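Local coordinates for capsular polysaccharide biosynthesis protein (Vibrio cholerae, PDB 1XPJ), which is of unproven function but probably acts as a haloacid dehalogenase-like hydrolase, perhaps in capsular polysaccharide biosynthesis, at the interface of chains A and B. Numbering follows the deposited sequence. Chains: chain A/B, hypothetical protein.

The interface of chains A and B. Residues chain A 98-99, 122; chain B 10, 26, 103-106.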
loop_
_atom_site.group_PDB
_atom_site.type_symbol
_atom_site.label_atom_id
_atom_site.label_comp_id
_atom_site.label_asym_id
_atom_site.label_seq_id
_atom_site.Cartn_x
_atom_site.Cartn_y
_atom_site.Cartn_z
ATOM N N ASP A 98 -5.458 1.808 20.071
ATOM C CA ASP A 98 -4.582 0.641 19.964
ATOM C C ASP A 98 -4.183 0.147 21.358
ATOM O O ASP A 98 -3.731 0.952 22.176
ATOM C CB ASP A 98 -3.316 1.030 19.183
ATOM C CG ASP A 98 -2.587 -0.168 18.615
ATOM O OD1 ASP A 98 -2.473 -1.211 19.316
ATOM O OD2 ASP A 98 -2.078 -0.157 17.463
ATOM N N ASP A 99 -4.326 -1.157 21.621
ATOM C CA ASP A 99 -3.934 -1.726 22.915
ATOM C C ASP A 99 -2.423 -1.755 23.168
ATOM O O ASP A 99 -2.002 -1.900 24.312
ATOM C CB ASP A 99 -4.581 -3.102 23.172
ATOM C CG ASP A 99 -3.977 -4.228 22.338
ATOM O OD1 ASP A 99 -3.361 -3.960 21.299
ATOM O OD2 ASP A 99 -4.089 -5.431 22.637
ATOM N N GLU A 122 -4.165 -3.816 30.381
ATOM C CA GLU A 122 -5.178 -3.687 29.332
ATOM C C GLU A 122 -5.937 -4.994 29.099
ATOM O O GLU A 122 -7.034 -4.993 28.530
ATOM C CB GLU A 122 -4.514 -3.247 28.020
ATOM C CG GLU A 122 -4.423 -1.736 27.814
ATOM C CD GLU A 122 -5.777 -1.040 27.717
ATOM O OE1 GLU A 122 -5.862 0.136 28.125
ATOM O OE2 GLU A 122 -6.753 -1.654 27.231
ATOM N N GLY B 10 -7.590 -7.139 20.275
ATOM C CA GLY B 10 -7.156 -6.625 21.562
ATOM C C GLY B 10 -7.783 -5.277 21.867
ATOM O O GLY B 10 -7.768 -4.831 23.010
ATOM N N ARG B 26 -15.108 -6.582 22.846
ATOM C CA ARG B 26 -15.027 -5.678 24.002
ATOM C C ARG B 26 -16.208 -4.704 23.879
ATOM O O ARG B 26 -16.142 -3.727 23.127
ATOM C CB ARG B 26 -13.685 -4.930 24.052
ATOM C CG ARG B 26 -12.463 -5.829 24.283
ATOM C CD ARG B 26 -11.126 -5.095 24.420
ATOM N NE ARG B 26 -11.088 -4.203 25.583
ATOM C CZ ARG B 26 -9.989 -3.577 26.025
ATOM N NH1 ARG B 26 -8.822 -3.744 25.405
ATOM N NH2 ARG B 26 -10.060 -2.777 27.089
ATOM N N ARG B 103 -5.088 4.144 24.393
ATOM C CA ARG B 103 -5.367 2.748 24.668
ATOM C C ARG B 103 -6.878 2.521 24.850
ATOM O O ARG B 103 -7.590 3.407 25.325
ATOM C CB ARG B 103 -4.571 2.304 25.894
ATOM C CG ARG B 103 -3.047 2.323 25.658
ATOM C CD ARG B 103 -2.203 1.782 26.839
ATOM N NE ARG B 103 -2.151 2.712 27.964
ATOM C CZ ARG B 103 -1.368 3.785 28.024
ATOM N NH1 ARG B 103 -0.554 4.078 27.018
ATOM N NH2 ARG B 103 -1.397 4.572 29.095
ATOM N N PRO B 104 -7.369 1.349 24.451
ATOM C CA PRO B 104 -8.817 1.078 24.471
ATOM C C PRO B 104 -9.476 1.327 25.824
ATOM O O PRO B 104 -10.620 1.793 25.828
ATOM C CB PRO B 104 -8.944 -0.398 24.023
ATOM C CG PRO B 104 -7.570 -0.913 23.761
ATOM C CD PRO B 104 -6.594 0.224 23.892
ATOM N N SER B 105 -8.778 1.062 26.929
ATOM C CA SER B 105 -9.301 1.384 28.267
ATOM C C SER B 105 -9.388 2.877 28.535
ATOM O O SER B 105 -10.221 3.287 29.306
ATOM C CB SER B 105 -8.486 0.722 29.401
ATOM O OG SER B 105 -7.222 1.375 29.590
ATOM N N GLU B 106 -8.513 3.680 27.939
ATOM C CA GLU B 106 -8.617 5.133 28.088
ATOM C C GLU B 106 -9.792 5.653 27.253
ATOM O O GLU B 106 -10.554 6.484 27.718
ATOM C CB GLU B 106 -7.308 5.846 27.706
ATOM C CG GLU B 106 -6.077 5.409 28.506
ATOM C CD GLU B 106 -4.784 6.034 27.997
ATOM O OE1 GLU B 106 -4.383 5.740 26.845
ATOM O OE2 GLU B 106 -4.160 6.827 28.745
#
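A bend at chi2 (-63°) of A:Glu122 carries its carboxylate onto the start of helix 104-109 of chain B, while a bend at chi3 of B:Arg26 brings its guanidinium to the same carboxylate from another side. The backbone N of B:Ser105 donates to A:Glu122 OE1 at 3.3 Å, with 142° at the hydrogen, and the oxygen accepts through its syn lone pair, on the side of the other oxygen. Because this N-H belongs to the first turn, A:Glu122 appears to cap the helix N-terminus from the other chain, and the helix dipole would be expected to favour its negative charge. B:Ser105 OG also lies against OE1, but too close in the model for its geometry to be trusted.

The other oxygen, A:Glu122 OE2, forms a long salt bridge of 3.5 Å to B:Arg26 NH1. OE2 sits at the guanidinium edge, in plane, although the carboxylate itself is turned 41° from that plane. A shorter bond within chain B would help to hold the guanidinium in place: B:Arg26 NH1 donates to B:Gly10 O at 2.8 Å, close to the guanidinium plane. B:Pro104 packs its ring atoms against chain A, CG 3.6 Å from A:Glu122 OE2 and CD 3.4 Å from A:Asp99 CA. B:Arg103 N donates nearly straight to B:Glu106 OE1, tying the residue before the helix to its first turn.

Thus 3-10 helix 121-123 and the loop after strand 95-97 of chain A meet the N-terminal end of B's helix 104-109, a patch repeated by two-fold symmetry in a possibly biological dimer.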